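PDB 2F3O: pyruvate formate-lyase 2 from Archaeoglobus fulgidus, which is of unknown function but belongs to the glycyl radical enzymes, akin to pyruvate formate-lyase and glycerol dehydratase, and is probably a lyase. Local coordinates for residues V65-P70 with T311-P316; Q329-A334 with L364-V369; A468-P473 with R484-H489. One frame throughout, in Å; residues are numbered along the deposited sequence.

Contact 1: V65-P70 with T311-P316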
ATOM      1  N   VAL A  65      16.849 -43.585  -0.116  1.00 53.12           N
ATOM      2  CA  VAL A  65      18.242 -43.204   0.127  1.00 52.80           C
ATOM      3  C   VAL A  65      18.398 -41.713   0.373  1.00 52.81           C
ATOM      4  O   VAL A  65      17.530 -40.909   0.022  1.00 52.72           O
ATOM      5  CB  VAL A  65      19.185 -43.645  -1.036  1.00 52.64           C
ATOM      6  CG1 VAL A  65      19.048 -45.114  -1.278  1.00 51.98           C
ATOM      7  CG2 VAL A  65      18.868 -42.893  -2.311  1.00 52.21           C
ATOM      8  N   GLY A  66      19.522 -41.341   0.964  1.00 52.81           N
ATOM      9  CA  GLY A  66      19.725 -39.959   1.364  1.00 53.14           C
ATOM     10  C   GLY A  66      20.136 -39.829   2.815  1.00 53.25           C
ATOM     11  O   GLY A  66      19.344 -39.429   3.661  1.00 53.05           O
ATOM     12  N   THR A  67      21.381 -40.174   3.108  1.00 53.48           N
ATOM     13  CA  THR A  67      21.887 -39.988   4.444  1.00 53.93           C
ATOM     14  C   THR A  67      21.868 -38.504   4.779  1.00 54.31           C
ATOM     15  O   THR A  67      22.068 -37.657   3.905  1.00 54.48           O
ATOM     16  CB  THR A  67      23.313 -40.570   4.630  1.00 53.95           C
ATOM     17  OG1 THR A  67      24.201 -40.044   3.637  1.00 53.61           O
ATOM     18  CG2 THR A  67      23.289 -42.065   4.517  1.00 53.95           C
ATOM     19  N   MET A  68      21.571 -38.202   6.035  1.00 54.45           N
ATOM     20  CA  MET A  68      21.510 -36.834   6.507  1.00 54.83           C
ATOM     21  C   MET A  68      22.901 -36.286   6.739  1.00 54.64           C
ATOM     22  O   MET A  68      23.161 -35.116   6.498  1.00 55.17           O
ATOM     23  CB  MET A  68      20.701 -36.769   7.793  1.00 54.59           C
ATOM     24  CG  MET A  68      19.280 -37.222   7.601  1.00 55.04           C
ATOM     25  SD  MET A  68      18.202 -36.311   8.701  1.00 56.77           S
ATOM     26  CE  MET A  68      17.913 -37.550   9.911  1.00 57.20           C
ATOM     27  N   LEU A  69      23.797 -37.130   7.223  1.00 54.62           N
ATOM     28  CA  LEU A  69      25.204 -36.789   7.311  1.00 54.54           C
ATOM     29  C   LEU A  69      25.928 -38.059   6.858  1.00 55.14           C
ATOM     30  O   LEU A  69      25.320 -39.142   6.909  1.00 55.38           O
ATOM     31  CB  LEU A  69      25.555 -36.430   8.746  1.00 54.10           C
ATOM     32  CG  LEU A  69      25.002 -37.403   9.777  1.00 53.73           C
ATOM     33  CD1 LEU A  69      26.126 -38.076  10.521  1.00 53.36           C
ATOM     34  CD2 LEU A  69      24.056 -36.720  10.718  1.00 53.40           C
ATOM     35  N   PRO A  70      27.198 -37.945   6.376  1.00 55.35           N
ATOM     36  CA  PRO A  70      27.947 -39.155   6.026  1.00 55.14           C
ATOM     37  C   PRO A  70      28.213 -39.927   7.288  1.00 55.18           C
ATOM     38  O   PRO A  70      28.428 -39.320   8.324  1.00 54.81           O
ATOM     39  CB  PRO A  70      29.274 -38.623   5.492  1.00 55.21           C
ATOM     40  CG  PRO A  70      29.068 -37.200   5.211  1.00 55.17           C
ATOM     41  CD  PRO A  70      27.990 -36.727   6.122  1.00 55.42           C
ATOM     42  N   THR A 311      14.956 -40.756   9.606  1.00 48.01           N
ATOM     43  CA  THR A 311      14.909 -39.553  10.461  1.00 47.42           C
ATOM     44  C   THR A 311      15.610 -39.708  11.819  1.00 47.24           C
ATOM     45  O   THR A 311      15.721 -38.745  12.573  1.00 47.29           O
ATOM     46  CB  THR A 311      13.484 -39.051  10.721  1.00 47.44           C
ATOM     47  OG1 THR A 311      12.888 -39.829  11.759  1.00 46.65           O
ATOM     48  CG2 THR A 311      12.639 -39.135   9.462  1.00 47.55           C
ATOM     49  N   ASN A 312      16.088 -40.914  12.119  1.00 47.06           N
ATOM     50  CA  ASN A 312      16.891 -41.166  13.311  1.00 46.78           C
ATOM     51  C   ASN A 312      18.379 -40.914  13.112  1.00 46.69           C
ATOM     52  O   ASN A 312      19.157 -41.098  14.041  1.00 46.63           O
ATOM     53  CB  ASN A 312      16.727 -42.607  13.756  1.00 46.69           C
ATOM     54  CG  ASN A 312      15.400 -42.868  14.392  1.00 46.68           C
ATOM     55  OD1 ASN A 312      15.217 -42.630  15.583  1.00 46.21           O
ATOM     56  ND2 ASN A 312      14.462 -43.396  13.606  1.00 45.87           N
ATOM     57  N   GLU A 313      18.779 -40.518  11.908  1.00 46.43           N
ATOM     58  CA  GLU A 313      20.182 -40.263  11.628  1.00 46.48           C
ATOM     59  C   GLU A 313      20.710 -38.992  12.299  1.00 46.46           C
ATOM     60  O   GLU A 313      21.915 -38.866  12.522  1.00 46.62           O
ATOM     61  CB  GLU A 313      20.456 -40.271  10.119  1.00 46.10           C
ATOM     62  CG  GLU A 313      20.241 -41.628   9.473  1.00 46.81           C
ATOM     63  CD  GLU A 313      20.345 -41.605   7.945  1.00 47.42           C
ATOM     64  OE1 GLU A 313      20.667 -40.543   7.377  1.00 48.35           O
ATOM     65  OE2 GLU A 313      20.108 -42.658   7.311  1.00 48.27           O
ATOM     66  N   ILE A 314      19.829 -38.053  12.635  1.00 46.69           N
ATOM     67  CA  ILE A 314      20.289 -36.871  13.364  1.00 47.01           C
ATOM     68  C   ILE A 314      19.948 -36.852  14.839  1.00 46.44           C
ATOM     69  O   ILE A 314      18.958 -37.393  15.307  1.00 45.73           O
ATOM     70  CB  ILE A 314      19.930 -35.486  12.726  1.00 46.94           C
ATOM     71  CG1 ILE A 314      18.427 -35.235  12.709  1.00 47.95           C
ATOM     72  CG2 ILE A 314      20.512 -35.346  11.354  1.00 47.56           C
ATOM     73  CD1 ILE A 314      18.076 -33.783  12.466  1.00 47.80           C
ATOM     74  N   VAL A 315      20.823 -36.171  15.539  1.00 46.69           N
ATOM     75  CA  VAL A 315      20.836 -36.100  16.957  1.00 47.10           C
ATOM     76  C   VAL A 315      21.453 -34.702  17.074  1.00 47.43           C
ATOM     77  O   VAL A 315      22.283 -34.324  16.242  1.00 47.82           O
ATOM     78  CB  VAL A 315      21.707 -37.288  17.508  1.00 47.26           C
ATOM     79  CG1 VAL A 315      23.081 -36.845  17.990  1.00 46.88           C
ATOM     80  CG2 VAL A 315      20.973 -38.026  18.597  1.00 46.64           C
ATOM     81  N   PRO A 316      21.001 -33.892  18.036  1.00 47.44           N
ATOM     82  CA  PRO A 316      21.310 -32.455  18.000  1.00 47.52           C
ATOM     83  C   PRO A 316      22.723 -32.099  18.464  1.00 47.69           C
ATOM     84  O   PRO A 316      23.295 -32.816  19.251  1.00 47.65           O
ATOM     85  CB  PRO A 316      20.275 -31.875  18.948  1.00 47.23           C
ATOM     86  CG  PRO A 316      20.036 -32.980  19.932  1.00 47.29           C
ATOM     87  CD  PRO A 316      20.187 -34.264  19.199  1.00 47.31           C
TER
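Glu313 leaves its backbone with CG anti to the carbonyl carbon (chi1 -65°) and runs on extended, which carries its carboxylate across to the backbone of Met68. The side chain of Met68, bent at chi2 and again at chi3 (-104°), brings CE back over the chain at Glu313 and Ile314. In this glycyl radical enzyme fold the contact joins two irregular loops buried in the protein: loop 311-316, which follows helix 297-310, and loop 65-70, between helix 39-53 and strand 74-75. Met68 N donates to Glu313 OE1 at 2.8 Å, with an angle of 160° at the hydrogen, and reaches the oxygen nearly along its C-O axis. The same oxygen lies 3.2 Å from Thr67 CA. The other carboxylate oxygen, OE2, has a long, weak ion pair with Lys310. Met68 and Ile314 cross at about a right angle: SD rests 3.6 Å from Ile314 CG2, while CE sits 3.4 Å from Ile314 N and 3.6 Å from Thr311 O. The methyl CE thus lies against the backbone between Thr311 and Ile314, and the sulphur against the Ile314 side chain. Helix 250-267 covers this group, with Trp258 touching Met68 and Thr311 and His265 touching Ile314; Trp258 NE1 also bonds to Gly66 O, and Gln266 NE2 to Met68 O. Leu69 adds one branch, CD2, 3.5 Å from Glu313 O and 3.9 Å from Ile314 CG2.

Contact 2: Q329-A334 with L364-V369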
ATOM      1  N   GLN A 329      17.752 -35.648  23.242  1.00 52.42           N
ATOM      2  CA  GLN A 329      18.111 -35.708  21.825  1.00 52.36           C
ATOM      3  C   GLN A 329      17.021 -35.171  20.900  1.00 52.09           C
ATOM      4  O   GLN A 329      16.537 -35.867  20.000  1.00 52.38           O
ATOM      5  CB  GLN A 329      18.492 -37.133  21.433  1.00 52.51           C
ATOM      6  CG  GLN A 329      19.665 -37.674  22.212  1.00 52.92           C
ATOM      7  CD  GLN A 329      20.003 -39.087  21.812  1.00 53.54           C
ATOM      8  OE1 GLN A 329      19.113 -39.914  21.584  1.00 53.95           O
ATOM      9  NE2 GLN A 329      21.295 -39.379  21.723  1.00 53.81           N
ATOM     10  N   ALA A 330      16.622 -33.933  21.155  1.00 51.40           N
ATOM     11  CA  ALA A 330      15.449 -33.364  20.524  1.00 50.39           C
ATOM     12  C   ALA A 330      15.794 -32.761  19.180  1.00 49.68           C
ATOM     13  O   ALA A 330      16.556 -31.804  19.084  1.00 49.57           O
ATOM     14  CB  ALA A 330      14.866 -32.326  21.424  1.00 50.55           C
ATOM     15  N   THR A 331      15.257 -33.348  18.128  1.00 48.95           N
ATOM     16  CA  THR A 331      15.390 -32.758  16.809  1.00 48.10           C
ATOM     17  C   THR A 331      13.986 -32.583  16.255  1.00 47.48           C
ATOM     18  O   THR A 331      13.566 -31.466  15.953  1.00 47.57           O
ATOM     19  CB  THR A 331      16.242 -33.624  15.872  1.00 48.10           C
ATOM     20  OG1 THR A 331      15.732 -34.964  15.843  1.00 48.29           O
ATOM     21  CG2 THR A 331      17.684 -33.642  16.346  1.00 48.55           C
ATOM     22  N   ASN A 332      13.283 -33.703  16.119  1.00 46.45           N
ATOM     23  CA  ASN A 332      11.843 -33.725  15.945  1.00 45.69           C
ATOM     24  C   ASN A 332      11.288 -33.416  14.579  1.00 45.14           C
ATOM     25  O   ASN A 332      10.456 -32.523  14.438  1.00 45.22           O
ATOM     26  CB  ASN A 332      11.138 -32.941  17.048  1.00 45.58           C
ATOM     27  CG  ASN A 332      11.259 -33.627  18.365  1.00 45.86           C
ATOM     28  OD1 ASN A 332      10.791 -34.739  18.503  1.00 46.85           O
ATOM     29  ND2 ASN A 332      11.928 -33.007  19.323  1.00 45.83           N
ATOM     30  N   GLN A 333      11.757 -34.160  13.582  1.00 44.13           N
ATOM     31  CA  GLN A 333      11.107 -34.172  12.289  1.00 43.42           C
ATOM     32  C   GLN A 333       9.756 -34.803  12.496  1.00 42.72           C
ATOM     33  O   GLN A 333       9.657 -36.003  12.652  1.00 42.86           O
ATOM     34  CB  GLN A 333      11.891 -35.005  11.275  1.00 43.52           C
ATOM     35  CG  GLN A 333      13.162 -34.357  10.792  1.00 43.22           C
ATOM     36  CD  GLN A 333      14.099 -35.356  10.177  1.00 42.79           C
ATOM     37  OE1 GLN A 333      13.876 -35.828   9.065  1.00 42.92           O
ATOM     38  NE2 GLN A 333      15.164 -35.681  10.894  1.00 41.89           N
ATOM     39  N   ALA A 334       8.712 -33.991  12.501  1.00 42.05           N
ATOM     40  CA  ALA A 334       7.402 -34.491  12.825  1.00 41.56           C
ATOM     41  C   ALA A 334       6.636 -34.995  11.618  1.00 41.18           C
ATOM     42  O   ALA A 334       6.924 -34.642  10.487  1.00 41.31           O
ATOM     43  CB  ALA A 334       6.612 -33.438  13.530  1.00 41.94           C
ATOM     44  N   LEU A 364      11.045 -46.284  17.631  1.00 49.76           N
ATOM     45  CA  LEU A 364      12.293 -45.536  17.690  1.00 49.64           C
ATOM     46  C   LEU A 364      12.020 -44.121  18.168  1.00 49.66           C
ATOM     47  O   LEU A 364      10.858 -43.699  18.204  1.00 50.14           O
ATOM     48  CB  LEU A 364      12.934 -45.493  16.315  1.00 49.52           C
ATOM     49  CG  LEU A 364      13.241 -46.857  15.717  1.00 49.62           C
ATOM     50  CD1 LEU A 364      13.553 -46.717  14.239  1.00 49.72           C
ATOM     51  CD2 LEU A 364      14.407 -47.505  16.461  1.00 49.10           C
ATOM     52  N   ARG A 365      13.074 -43.375  18.503  1.00 49.26           N
ATOM     53  CA  ARG A 365      12.910 -42.004  18.998  1.00 48.88           C
ATOM     54  C   ARG A 365      12.350 -41.045  17.949  1.00 48.77           C
ATOM     55  O   ARG A 365      11.813 -39.989  18.292  1.00 48.52           O
ATOM     56  CB  ARG A 365      14.222 -41.443  19.566  1.00 48.88           C
ATOM     57  CG  ARG A 365      15.339 -41.276  18.553  1.00 48.43           C
ATOM     58  CD  ARG A 365      16.565 -40.516  19.112  1.00 48.66           C
ATOM     59  NE  ARG A 365      16.571 -39.073  18.820  1.00 47.87           N
ATOM     60  CZ  ARG A 365      16.974 -38.526  17.670  1.00 46.76           C
ATOM     61  NH1 ARG A 365      17.381 -39.286  16.666  1.00 47.19           N
ATOM     62  NH2 ARG A 365      16.952 -37.211  17.508  1.00 46.44           N
ATOM     63  N   GLN A 366      12.467 -41.412  16.676  1.00 48.54           N
ATOM     64  CA  GLN A 366      12.126 -40.474  15.632  1.00 48.51           C
ATOM     65  C   GLN A 366      11.558 -41.022  14.333  1.00 48.51           C
ATOM     66  O   GLN A 366      12.141 -41.925  13.729  1.00 49.05           O
ATOM     67  CB  GLN A 366      13.350 -39.631  15.211  1.00 48.14           C
ATOM     68  CG  GLN A 366      13.768 -38.480  16.110  1.00 48.68           C
ATOM     69  CD  GLN A 366      12.782 -37.347  16.167  1.00 48.90           C
ATOM     70  OE1 GLN A 366      12.060 -37.102  15.223  1.00 50.79           O
ATOM     71  NE2 GLN A 366      12.768 -36.629  17.278  1.00 49.20           N
ATOM     72  N   PRO A 367      10.309 -40.665  14.045  1.00 47.80           N
ATOM     73  CA  PRO A 367       9.848 -39.351  13.674  1.00 46.93           C
ATOM     74  C   PRO A 367       8.935 -38.989  14.860  1.00 46.32           C
ATOM     75  O   PRO A 367       8.549 -39.862  15.648  1.00 46.44           O
ATOM     76  CB  PRO A 367       9.046 -39.589  12.392  1.00 46.67           C
ATOM     77  CG  PRO A 367       8.935 -41.047  12.254  1.00 47.02           C
ATOM     78  CD  PRO A 367       9.383 -41.686  13.549  1.00 47.91           C
ATOM     79  N   ASN A 368       8.618 -37.723  15.050  1.00 45.38           N
ATOM     80  CA  ASN A 368       7.666 -37.427  16.081  1.00 44.38           C
ATOM     81  C   ASN A 368       6.325 -37.602  15.452  1.00 43.82           C
ATOM     82  O   ASN A 368       5.900 -36.752  14.692  1.00 44.37           O
ATOM     83  CB  ASN A 368       7.820 -36.003  16.586  1.00 44.36           C
ATOM     84  CG  ASN A 368       7.297 -35.848  17.987  1.00 43.74           C
ATOM     85  OD1 ASN A 368       6.556 -36.692  18.472  1.00 42.70           O
ATOM     86  ND2 ASN A 368       7.689 -34.776  18.653  1.00 43.98           N
ATOM     87  N   VAL A 369       5.654 -38.709  15.733  1.00 42.95           N
ATOM     88  CA  VAL A 369       4.365 -38.935  15.075  1.00 42.36           C
ATOM     89  C   VAL A 369       3.144 -38.334  15.782  1.00 41.99           C
ATOM     90  O   VAL A 369       2.874 -38.587  16.963  1.00 42.10           O
ATOM     91  CB  VAL A 369       4.216 -40.367  14.542  1.00 42.24           C
ATOM     92  CG1 VAL A 369       5.385 -41.199  15.008  1.00 42.51           C
ATOM     93  CG2 VAL A 369       2.864 -40.961  14.858  1.00 42.17           C
TER
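Arg365 turns sharply at chi3 (-95°), which sets NE near Gln329 O. The guanidinium meets that carbonyl oxygen edge-on: NH2 donates to Gln329 O at 2.9 Å, and NE adds a weak bond at 3.4 Å. Gln366 CG lies over the centre of one guanidinium face, 3.5 Å above its plane. Gln366 is itself bent at chi2 (-67°), so CD folds toward Asn332, where NE2 donates to Asn332 OD1 at 3.0 Å. NE2 stands above the plane of the Asn332 carbonyl, and the two amide planes are 63° apart. Asn332 ND2 binds a glycerol, probably from the crystallisation liquor. Farther along, Asn368 N donates to Gln333 O at 3.1 Å, where strands 334-338 and 368-373 begin to pair in parallel. Asn368 ND2 bonds to the carbonyl of Gly752, the predicted radical site, unmodified here, and OD1 to Arg749. An alanine in place of Arg365 would probably leave Gln329 O, and Ile314 O to which NH1 donates, without these donors. Carbonyl oxygens gripped by guanidinium and amide N-H groups carry the contact, which implies a join sensitive to how these flat groups are turned, beside the loop of the predicted radical residue Gly752.

Contact 3: A468-P473 with R484-H489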
ATOM      1  N   ALA A 468       9.914  -5.439  36.112  1.00 58.39           N
ATOM      2  CA  ALA A 468       9.314  -4.119  36.178  1.00 59.41           C
ATOM      3  C   ALA A 468       9.495  -3.585  37.591  1.00 60.52           C
ATOM      4  O   ALA A 468       9.533  -4.354  38.550  1.00 61.21           O
ATOM      5  CB  ALA A 468       7.844  -4.201  35.843  1.00 58.90           C
ATOM      6  N   LYS A 469       9.604  -2.275  37.751  1.00 61.32           N
ATOM      7  CA  LYS A 469       9.782  -1.757  39.090  1.00 61.88           C
ATOM      8  C   LYS A 469       8.452  -1.648  39.818  1.00 62.59           C
ATOM      9  O   LYS A 469       7.983  -0.549  40.065  1.00 63.09           O
ATOM     10  CB  LYS A 469      10.513  -0.408  39.066  1.00 61.85           C
ATOM     11  CG  LYS A 469      12.030  -0.513  38.827  1.00 61.94           C
ATOM     12  CD  LYS A 469      12.617  -1.782  39.451  1.00 62.29           C
ATOM     13  CE  LYS A 469      14.113  -1.672  39.659  1.00 62.72           C
ATOM     14  NZ  LYS A 469      14.726  -0.949  38.517  1.00 64.36           N
ATOM     15  N   THR A 470       7.851  -2.785  40.174  1.00 63.58           N
ATOM     16  CA  THR A 470       6.614  -2.810  40.977  1.00 64.52           C
ATOM     17  C   THR A 470       6.926  -2.522  42.439  1.00 65.07           C
ATOM     18  O   THR A 470       8.091  -2.404  42.824  1.00 65.01           O
ATOM     19  CB  THR A 470       5.869  -4.173  40.891  1.00 64.40           C
ATOM     20  OG1 THR A 470       6.706  -5.224  41.397  1.00 65.19           O
ATOM     21  CG2 THR A 470       5.484  -4.491  39.462  1.00 64.20           C
ATOM     22  N   GLU A 471       5.891  -2.406  43.261  1.00 66.08           N
ATOM     23  CA  GLU A 471       6.119  -2.177  44.696  1.00 67.01           C
ATOM     24  C   GLU A 471       6.097  -3.472  45.530  1.00 67.59           C
ATOM     25  O   GLU A 471       5.888  -4.565  44.978  1.00 67.80           O
ATOM     26  CB  GLU A 471       5.151  -1.123  45.238  1.00 66.76           C
ATOM     27  CG  GLU A 471       5.639   0.290  44.995  1.00 66.85           C
ATOM     28  CD  GLU A 471       4.507   1.262  44.760  1.00 68.05           C
ATOM     29  OE1 GLU A 471       3.328   0.842  44.810  1.00 67.50           O
ATOM     30  OE2 GLU A 471       4.799   2.455  44.516  1.00 69.06           O
ATOM     31  N   LYS A 472       6.369  -3.354  46.835  1.00 68.19           N
ATOM     32  CA  LYS A 472       6.194  -4.479  47.761  1.00 68.52           C
ATOM     33  C   LYS A 472       4.700  -4.767  47.794  1.00 68.56           C
ATOM     34  O   LYS A 472       3.888  -3.846  47.833  1.00 68.44           O
ATOM     35  CB  LYS A 472       6.704  -4.159  49.174  1.00 68.25           C
ATOM     36  CG  LYS A 472       8.166  -3.767  49.276  1.00 68.36           C
ATOM     37  CD  LYS A 472       8.551  -3.539  50.739  1.00 69.15           C
ATOM     38  CE  LYS A 472       9.551  -2.381  50.923  1.00 70.47           C
ATOM     39  NZ  LYS A 472      10.986  -2.818  50.906  1.00 70.64           N
ATOM     40  N   PRO A 473       4.332  -6.044  47.716  1.00 68.92           N
ATOM     41  CA  PRO A 473       2.917  -6.403  47.722  1.00 69.46           C
ATOM     42  C   PRO A 473       2.303  -6.468  49.130  1.00 70.28           C
ATOM     43  O   PRO A 473       2.973  -6.844  50.100  1.00 70.23           O
ATOM     44  CB  PRO A 473       2.910  -7.781  47.078  1.00 69.43           C
ATOM     45  CG  PRO A 473       4.299  -8.337  47.305  1.00 69.08           C
ATOM     46  CD  PRO A 473       5.228  -7.209  47.592  1.00 68.87           C
ATOM     47  N   ARG A 484       0.438  -9.712  36.726  1.00 58.29           N
ATOM     48  CA  ARG A 484       0.050  -9.406  35.344  1.00 58.06           C
ATOM     49  C   ARG A 484       0.973  -8.393  34.698  1.00 57.71           C
ATOM     50  O   ARG A 484       1.342  -8.523  33.537  1.00 58.13           O
ATOM     51  CB  ARG A 484      -1.376  -8.856  35.299  1.00 58.19           C
ATOM     52  CG  ARG A 484      -2.049  -8.933  33.944  1.00 58.83           C
ATOM     53  CD  ARG A 484      -3.105  -7.844  33.857  1.00 60.83           C
ATOM     54  NE  ARG A 484      -4.171  -8.161  32.911  1.00 62.01           N
ATOM     55  CZ  ARG A 484      -5.300  -8.780  33.238  1.00 62.37           C
ATOM     56  NH1 ARG A 484      -5.511  -9.142  34.495  1.00 62.91           N
ATOM     57  NH2 ARG A 484      -6.221  -9.029  32.317  1.00 61.65           N
ATOM     58  N   GLU A 485       1.354  -7.388  35.463  1.00 57.04           N
ATOM     59  CA  GLU A 485       2.266  -6.406  34.965  1.00 56.62           C
ATOM     60  C   GLU A 485       3.632  -7.022  34.727  1.00 55.54           C
ATOM     61  O   GLU A 485       4.299  -6.664  33.767  1.00 55.95           O
ATOM     62  CB  GLU A 485       2.381  -5.251  35.945  1.00 57.12           C
ATOM     63  CG  GLU A 485       3.013  -4.011  35.348  1.00 59.39           C
ATOM     64  CD  GLU A 485       3.096  -2.884  36.346  1.00 62.54           C
ATOM     65  OE1 GLU A 485       2.094  -2.658  37.072  1.00 64.06           O
ATOM     66  OE2 GLU A 485       4.167  -2.235  36.409  1.00 64.00           O
ATOM     67  N   GLN A 486       4.043  -7.957  35.577  1.00 53.95           N
ATOM     68  CA  GLN A 486       5.363  -8.549  35.414  1.00 52.48           C
ATOM     69  C   GLN A 486       5.454  -9.531  34.254  1.00 51.82           C
ATOM     70  O   GLN A 486       6.476  -9.573  33.568  1.00 51.50           O
ATOM     71  CB  GLN A 486       5.843  -9.205  36.699  1.00 52.25           C
ATOM     72  CG  GLN A 486       6.264  -8.236  37.767  1.00 51.78           C
ATOM     73  CD  GLN A 486       7.570  -7.516  37.489  1.00 52.37           C
ATOM     74  OE1 GLN A 486       8.237  -7.744  36.475  1.00 52.75           O
ATOM     75  NE2 GLN A 486       7.951  -6.641  38.413  1.00 52.08           N
ATOM     76  N   VAL A 487       4.391 -10.314  34.053  1.00 50.92           N
ATOM     77  CA  VAL A 487       4.276 -11.216  32.904  1.00 50.00           C
ATOM     78  C   VAL A 487       4.427 -10.406  31.621  1.00 49.69           C
ATOM     79  O   VAL A 487       5.296 -10.702  30.790  1.00 49.63           O
ATOM     80  CB  VAL A 487       2.918 -11.962  32.890  1.00 49.90           C
ATOM     81  CG1 VAL A 487       2.774 -12.820  31.633  1.00 49.70           C
ATOM     82  CG2 VAL A 487       2.780 -12.829  34.124  1.00 49.28           C
ATOM     83  N   SER A 488       3.599  -9.363  31.511  1.00 48.92           N
ATOM     84  CA  SER A 488       3.670  -8.356  30.449  1.00 48.07           C
ATOM     85  C   SER A 488       5.099  -7.906  30.161  1.00 47.45           C
ATOM     86  O   SER A 488       5.577  -8.035  29.040  1.00 47.79           O
ATOM     87  CB  SER A 488       2.820  -7.139  30.826  1.00 47.95           C
ATOM     88  OG  SER A 488       2.627  -6.269  29.720  1.00 47.93           O
ATOM     89  N   HIS A 489       5.773  -7.423  31.196  1.00 46.66           N
ATOM     90  CA  HIS A 489       7.148  -6.929  31.112  1.00 45.91           C
ATOM     91  C   HIS A 489       8.117  -7.950  30.518  1.00 45.94           C
ATOM     92  O   HIS A 489       8.986  -7.593  29.724  1.00 46.33           O
ATOM     93  CB  HIS A 489       7.621  -6.543  32.508  1.00 45.23           C
ATOM     94  CG  HIS A 489       9.041  -6.099  32.562  1.00 43.93           C
ATOM     95  ND1 HIS A 489       9.410  -4.785  32.391  1.00 44.59           N
ATOM     96  CD2 HIS A 489      10.186  -6.784  32.792  1.00 43.27           C
ATOM     97  CE1 HIS A 489      10.725  -4.678  32.503  1.00 43.64           C
ATOM     98  NE2 HIS A 489      11.220  -5.879  32.736  1.00 43.27           N
TER
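An inverse gamma turn centred on Lys469, in the loop that leads into helix 477-508, is held against that helix at Ala468 and Thr470. The turn's own bond, weak, runs from Thr470 N to Ala468 O. Gln486 supplies the main grip: its CG is anti to the carbonyl carbon and the chain bends at chi2 (-72°), which turns CD toward Ala468. There the amide pairs with the backbone of a single residue in both directions. Ala468 N donates to Gln486 OE1 at 2.9 Å, with an angle of 154° at the hydrogen, and Gln486 NE2 returns a bond of 2.8 Å to Ala468 O, which thus has two donors. With both ends of the amide engaged, its rotation is fixed. One helical turn on, the imidazole of His489 lies face-on to the same residue, with Ala468 N over the ring centre, 3.5 Å above its plane. His489 NE2 bonds to Phe466 O, so the ring serves the loop a second time. Tyr452 and Ala453 of helix 447-453 touch Gln486, and the contact lies toward the outside of the fold. Ala468 CB rests 3.5 Å from Gln486 NE2. Thr470 and Gln486 reach tip to tip, Thr470 CG2 lying 3.4 Å from Gln486 NE2, and the Thr470 and Glu485 side chains slide past each other in opposite directions, Thr470 CG2 4.0 Å from Glu485 OE2.

In the fold
The three contacts follow one another along the chain, each closing before the next opens. Contacts 1 and 2 are neighbours, with centres about 12 Å apart: Thr311, Asn312 and Ile314, in the loop after helix 297-310, touch Arg365 and Gln366, so loop 311-316 serves both. Contact 2 lies about 8 Å from the centre of the chain and leads into the paired parallel strands 334-338 and 368-373. Contact 3 is remote, its centre about 46 Å from that of contact 1 and 39 Å from that of contact 2, on helix 477-508. Contacts 1 and 2 thus join loops in the interior, contact 2 reaching Gly752, while contact 3 holds a peripheral loop to its helix.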